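PDB 1N9W: aspartyl-tRNA synthetase 2 from Thermus thermophilus, which activates aspartate with ATP and transfers it to tRNA(Asp) and also, with similar efficiency, to tRNA(Asn). Local coordinates for residues A129-G134 and E395-K400; R232-L237 and R335-L340. One frame throughout, in Å; residues are numbered along the deposited sequence.

Contact 1 (A129-G134 and E395-K400); sequences AALVRG and ERLTQK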
loop_
_atom_site.group_PDB
_atom_site.type_symbol
_atom_site.label_atom_id
_atom_site.label_comp_id
_atom_site.label_asym_id
_atom_site.label_seq_id
_atom_site.Cartn_x
_atom_site.Cartn_y
_atom_site.Cartn_z
ATOM N N ALA B 129 2.392 -1.130 10.106
ATOM C CA ALA B 129 3.032 -0.724 8.871
ATOM C C ALA B 129 4.072 -1.763 8.506
ATOM O O ALA B 129 4.283 -2.068 7.328
ATOM C CB ALA B 129 3.682 0.653 9.019
ATOM N N ALA B 130 4.732 -2.322 9.512
ATOM C CA ALA B 130 5.739 -3.337 9.232
ATOM C C ALA B 130 5.049 -4.597 8.702
ATOM O O ALA B 130 5.467 -5.138 7.680
ATOM C CB ALA B 130 6.550 -3.638 10.497
ATOM N N LEU B 131 3.976 -5.045 9.358
ATOM C CA LEU B 131 3.248 -6.247 8.899
ATOM C C LEU B 131 2.788 -6.128 7.445
ATOM O O LEU B 131 2.883 -7.082 6.673
ATOM C CB LEU B 131 2.019 -6.497 9.781
ATOM C CG LEU B 131 2.282 -6.818 11.258
ATOM C CD1 LEU B 131 0.997 -6.678 12.047
ATOM C CD2 LEU B 131 2.865 -8.224 11.395
ATOM N N VAL B 132 2.276 -4.961 7.077
ATOM C CA VAL B 132 1.804 -4.749 5.716
ATOM C C VAL B 132 2.974 -4.752 4.726
ATOM O O VAL B 132 2.843 -5.243 3.596
ATOM C CB VAL B 132 1.018 -3.421 5.629
ATOM C CG1 VAL B 132 0.639 -3.118 4.192
ATOM C CG2 VAL B 132 -0.232 -3.512 6.497
ATOM N N ARG B 133 4.118 -4.210 5.145
ATOM C CA ARG B 133 5.298 -4.184 4.284
ATOM C C ARG B 133 5.709 -5.637 4.002
ATOM O O ARG B 133 6.020 -5.995 2.862
ATOM C CB ARG B 133 6.452 -3.426 4.973
ATOM C CG ARG B 133 7.749 -3.306 4.154
ATOM C CD ARG B 133 8.875 -2.713 5.018
ATOM N NE ARG B 133 8.459 -1.435 5.581
ATOM C CZ ARG B 133 8.614 -1.071 6.849
ATOM N NH1 ARG B 133 9.197 -1.885 7.722
ATOM N NH2 ARG B 133 8.149 0.106 7.253
ATOM N N GLY B 134 5.684 -6.469 5.043
ATOM C CA GLY B 134 6.035 -7.875 4.892
ATOM C C GLY B 134 5.054 -8.570 3.975
ATOM O O GLY B 134 5.422 -9.431 3.174
ATOM N N GLU B 395 -6.039 -4.897 11.384
ATOM C CA GLU B 395 -6.110 -4.463 12.772
ATOM C C GLU B 395 -6.264 -5.581 13.793
ATOM O O GLU B 395 -5.673 -5.517 14.868
ATOM C CB GLU B 395 -7.239 -3.455 12.983
ATOM C CG GLU B 395 -6.939 -2.065 12.471
ATOM C CD GLU B 395 -7.383 -1.872 11.049
ATOM O OE1 GLU B 395 -6.985 -2.691 10.190
ATOM O OE2 GLU B 395 -8.139 -0.915 10.786
ATOM N N ARG B 396 -7.062 -6.596 13.475
ATOM C CA ARG B 396 -7.264 -7.705 14.411
ATOM C C ARG B 396 -5.968 -8.455 14.631
ATOM O O ARG B 396 -5.630 -8.820 15.758
ATOM C CB ARG B 396 -8.310 -8.677 13.883
ATOM C CG ARG B 396 -9.708 -8.170 14.004
ATOM C CD ARG B 396 -10.681 -9.209 13.519
ATOM N NE ARG B 396 -12.044 -8.788 13.805
ATOM C CZ ARG B 396 -13.131 -9.471 13.468
ATOM N NH1 ARG B 396 -13.031 -10.630 12.824
ATOM N NH2 ARG B 396 -14.323 -8.987 13.779
ATOM N N LEU B 397 -5.254 -8.698 13.540
ATOM C CA LEU B 397 -3.989 -9.394 13.627
ATOM C C LEU B 397 -3.068 -8.606 14.548
ATOM O O LEU B 397 -2.499 -9.151 15.492
ATOM C CB LEU B 397 -3.362 -9.509 12.240
ATOM C CG LEU B 397 -1.934 -10.051 12.155
ATOM C CD1 LEU B 397 -1.826 -11.397 12.867
ATOM C CD2 LEU B 397 -1.571 -10.176 10.692
ATOM N N THR B 398 -2.948 -7.312 14.269
ATOM C CA THR B 398 -2.091 -6.414 15.043
ATOM C C THR B 398 -2.517 -6.380 16.500
ATOM O O THR B 398 -1.684 -6.416 17.404
ATOM C CB THR B 398 -2.151 -4.967 14.484
ATOM O OG1 THR B 398 -1.617 -4.942 13.155
ATOM C CG2 THR B 398 -1.360 -4.013 15.363
ATOM N N GLN B 399 -3.825 -6.296 16.712
ATOM C CA GLN B 399 -4.390 -6.246 18.054
ATOM C C GLN B 399 -3.997 -7.474 18.867
ATOM O O GLN B 399 -3.398 -7.367 19.941
ATOM C CB GLN B 399 -5.913 -6.172 17.973
ATOM C CG GLN B 399 -6.602 -5.964 19.304
ATOM C CD GLN B 399 -7.828 -6.838 19.452
ATOM O OE1 GLN B 399 -8.593 -7.023 18.503
ATOM N NE2 GLN B 399 -8.028 -7.378 20.649
ATOM N N LYS B 400 -4.344 -8.644 18.351
ATOM C CA LYS B 400 -4.039 -9.886 19.034
ATOM C C LYS B 400 -2.548 -10.164 19.158
ATOM O O LYS B 400 -2.097 -10.765 20.135
ATOM C CB LYS B 400 -4.756 -11.049 18.338
ATOM C CG LYS B 400 -6.208 -11.166 18.763
ATOM C CD LYS B 400 -6.273 -11.488 20.258
ATOM C CE LYS B 400 -7.680 -11.412 20.804
ATOM N NZ LYS B 400 -7.724 -11.862 22.218
#
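Leu131 reaches from one helix to Thr398 and Leu397 on another. It supplies more than half of the buried surface of this small contact. The backbones stay well apart: the nearest CA atoms, those of Leu131 and Thr398, are 8.1 Å from each other. One methyl group does the touching. Leu131 CD1 lies 3.3 Å from Thr398 OG1, so a methyl meets a hydroxyl oxygen, and the two side chains run at a slant to each other. The same CD1 is 4.5 Å from Leu397 CG, a loose apolar approach. CD1 is aimed mainly at the Thr398 hydroxyl, with Leu397 off to its flank. The CG of Leu131 sits beside its backbone N (chi1 -64°), with the CB directed at that helix.

The two helices belong to the catalytic domain of a class II aminoacyl-tRNA synthetase. Helix 119-141 is the long helix of motif 1, and helix 394-402 is the helix of motif 3. Arg133 continues motif 1 into the dimer interface through a salt bridge with Asp140 of the second subunit. On the other helix, Glu395 and Arg396 are predicted to belong to the ATP site.

The hydroxyl of Thr398 has its polar partner inside its own helix. OG1 stands beside the backbone N (chi1 -64°) and hydrogen-bonds Ala394 O, one turn back. The oxygen that faces the Leu131 methyl is thus satisfied although buried. Helix 227-248 lies against both leucines: Leu131 touches Leu242 and Ala245, while Leu397 touches Met241. Leu397 also packs on Ile346 and Phe341 of the central sheet.

Contact 2 (R232-L237 and R335-L340); sequences RLEEAL and RSFDLL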
loop_
_atom_site.group_PDB
_atom_site.type_symbol
_atom_site.label_atom_id
_atom_site.label_comp_id
_atom_site.label_asym_id
_atom_site.label_seq_id
_atom_site.Cartn_x
_atom_site.Cartn_y
_atom_site.Cartn_z
ATOM N N ARG B 232 -1.631 -22.945 2.773
ATOM C CA ARG B 232 -0.178 -23.041 2.800
ATOM C C ARG B 232 0.443 -21.681 2.450
ATOM O O ARG B 232 1.476 -21.305 3.003
ATOM C CB ARG B 232 0.303 -24.116 1.819
ATOM C CG ARG B 232 0.218 -25.539 2.379
ATOM C CD ARG B 232 -0.252 -26.529 1.325
ATOM N NE ARG B 232 0.476 -26.375 0.067
ATOM C CZ ARG B 232 0.075 -26.892 -1.090
ATOM N NH1 ARG B 232 -1.050 -27.599 -1.145
ATOM N NH2 ARG B 232 0.792 -26.695 -2.190
ATOM N N LEU B 233 -0.193 -20.949 1.542
ATOM C CA LEU B 233 0.298 -19.639 1.147
ATOM C C LEU B 233 0.207 -18.662 2.320
ATOM O O LEU B 233 1.174 -17.981 2.648
ATOM C CB LEU B 233 -0.513 -19.083 -0.025
ATOM C CG LEU B 233 -0.287 -17.581 -0.325
ATOM C CD1 LEU B 233 1.080 -17.390 -0.947
ATOM C CD2 LEU B 233 -1.370 -17.064 -1.265
ATOM N N GLU B 234 -0.964 -18.602 2.946
ATOM C CA GLU B 234 -1.165 -17.705 4.069
ATOM C C GLU B 234 -0.189 -17.945 5.213
ATOM O O GLU B 234 0.232 -16.998 5.890
ATOM C CB GLU B 234 -2.601 -17.790 4.577
ATOM C CG GLU B 234 -2.794 -17.060 5.882
ATOM C CD GLU B 234 -4.244 -16.709 6.167
ATOM O OE1 GLU B 234 -5.142 -17.482 5.769
ATOM O OE2 GLU B 234 -4.468 -15.660 6.807
ATOM N N GLU B 235 0.172 -19.204 5.432
ATOM C CA GLU B 235 1.112 -19.568 6.496
ATOM C C GLU B 235 2.471 -18.946 6.240
ATOM O O GLU B 235 3.078 -18.360 7.135
ATOM C CB GLU B 235 1.267 -21.094 6.582
ATOM C CG GLU B 235 0.237 -21.778 7.474
ATOM C CD GLU B 235 0.416 -23.305 7.524
ATOM O OE1 GLU B 235 1.563 -23.778 7.687
ATOM O OE2 GLU B 235 -0.593 -24.020 7.420
ATOM N N ALA B 236 2.948 -19.088 5.010
ATOM C CA ALA B 236 4.246 -18.543 4.630
ATOM C C ALA B 236 4.166 -17.014 4.652
ATOM O O ALA B 236 5.101 -16.348 5.094
ATOM C CB ALA B 236 4.633 -19.046 3.237
ATOM N N LEU B 237 3.040 -16.480 4.181
ATOM C CA LEU B 237 2.798 -15.044 4.153
ATOM C C LEU B 237 2.904 -14.475 5.569
ATOM O O LEU B 237 3.624 -13.506 5.806
ATOM C CB LEU B 237 1.403 -14.757 3.585
ATOM C CG LEU B 237 0.871 -13.317 3.616
ATOM C CD1 LEU B 237 1.713 -12.433 2.713
ATOM C CD2 LEU B 237 -0.589 -13.309 3.165
ATOM N N ARG B 335 -15.054 -25.582 0.040
ATOM C CA ARG B 335 -13.605 -25.464 0.127
ATOM C C ARG B 335 -13.223 -24.107 0.708
ATOM O O ARG B 335 -12.398 -23.384 0.149
ATOM C CB ARG B 335 -12.978 -25.628 -1.254
ATOM C CG ARG B 335 -13.152 -27.009 -1.838
ATOM C CD ARG B 335 -12.458 -27.112 -3.178
ATOM N NE ARG B 335 -12.567 -28.453 -3.735
ATOM C CZ ARG B 335 -12.032 -28.825 -4.890
ATOM N NH1 ARG B 335 -11.346 -27.952 -5.616
ATOM N NH2 ARG B 335 -12.183 -30.071 -5.320
ATOM N N SER B 336 -13.841 -23.773 1.835
ATOM C CA SER B 336 -13.590 -22.514 2.516
ATOM C C SER B 336 -12.877 -22.766 3.841
ATOM O O SER B 336 -12.826 -23.901 4.320
ATOM C CB SER B 336 -14.913 -21.789 2.771
ATOM O OG SER B 336 -15.783 -22.594 3.548
ATOM N N PHE B 337 -12.325 -21.702 4.422
ATOM C CA PHE B 337 -11.615 -21.797 5.694
ATOM C C PHE B 337 -11.528 -20.438 6.396
ATOM O O PHE B 337 -11.607 -19.389 5.757
ATOM C CB PHE B 337 -10.201 -22.365 5.475
ATOM C CG PHE B 337 -9.298 -21.476 4.651
ATOM C CD1 PHE B 337 -8.688 -20.357 5.214
ATOM C CD2 PHE B 337 -9.082 -21.744 3.303
ATOM C CE1 PHE B 337 -7.877 -19.517 4.448
ATOM C CE2 PHE B 337 -8.272 -20.910 2.528
ATOM C CZ PHE B 337 -7.672 -19.796 3.103
ATOM N N ASP B 338 -11.374 -20.478 7.715
ATOM C CA ASP B 338 -11.255 -19.286 8.538
ATOM C C ASP B 338 -10.044 -19.484 9.415
ATOM O O ASP B 338 -9.817 -20.585 9.910
ATOM C CB ASP B 338 -12.490 -19.116 9.420
ATOM C CG ASP B 338 -13.554 -18.268 8.774
ATOM O OD1 ASP B 338 -13.529 -18.122 7.536
ATOM O OD2 ASP B 338 -14.424 -17.745 9.508
ATOM N N LEU B 339 -9.254 -18.432 9.602
ATOM C CA LEU B 339 -8.074 -18.548 10.451
ATOM C C LEU B 339 -8.359 -17.899 11.796
ATOM O O LEU B 339 -8.799 -16.751 11.861
ATOM C CB LEU B 339 -6.863 -17.878 9.799
ATOM C CG LEU B 339 -5.613 -17.779 10.680
ATOM C CD1 LEU B 339 -5.174 -19.171 11.121
ATOM C CD2 LEU B 339 -4.501 -17.080 9.915
ATOM N N LEU B 340 -8.129 -18.645 12.868
ATOM C CA LEU B 340 -8.338 -18.120 14.204
ATOM C C LEU B 340 -6.994 -17.835 14.829
ATOM O O LEU B 340 -6.137 -18.715 14.909
ATOM C CB LEU B 340 -9.090 -19.125 15.075
ATOM C CG LEU B 340 -10.536 -19.407 14.685
ATOM C CD1 LEU B 340 -11.136 -20.380 15.693
ATOM C CD2 LEU B 340 -11.324 -18.107 14.658
#
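Glu234 carries the helix side of this contact and touches both Phe337 and Leu339 of the strand. Just before it, Leu233 turns to Phe390 and to Tyr138 of helix 119-141. Glu234 then points its CB at the strand. Its CG lies anti to the backbone N (chi1 170°), and the chain beyond is extended, which carries the carboxylate across to the sheet. The two oxygens fare differently. OE2 lies 3.4 Å from Leu339 CD2 and is hydrogen-bonded to Thr347 OG1 on the neighbouring strand. OE1 is 3.7 Å from Phe337 CE1. It meets the ring at its edge, near the ring plane, while the planes of carboxylate and ring are 58° apart. OE1 is buried with no polar partner in the model. Such a setting could favour a protonated carboxyl group, though the structure does not settle this. Leu339 CD2 also approaches Glu234 CD, at 3.8 Å.

Glu235, next along the helix, takes another course. It forms a salt bridge with Arg269 and accepts a hydrogen bond from the backbone N of Asp266. Further on, Leu237 packs on Phe390 and Phe135.

On the strand, Phe337 and Leu339 point their CB atoms at the helix, whereas Asp338 between them points away. Asp338 OD1 forms a salt bridge with Arg322 and a hydrogen bond with Ser348 OG; Ser348 is predicted to bind aspartate. Helix 227-248 thus backs one face of the largely antiparallel sheet, with Asp338 on the other, as in the catalytic domain of class II aminoacyl-tRNA synthetases.

In the fold
Both contacts lie in the class II catalytic domain, and helix 227-248 connects them. It supplies segment 232-237 to contact 2, and further along it covers the leucines of contact 1. The centres of the contacts are 16 Å apart. Their nearest atoms are about 5 Å apart, so they do not touch. In sequence, contact 2 is nested inside the loop that contact 1 closes. Segment 395-400 includes Glu395 and Arg396 of the predicted ATP site; contact 2 lies beside it, with the Leu339 side chain about 6 Å from that of Glu345. The side chain of Phe337 is about 7 Å from that of Ser348, predicted to bind L-aspartate.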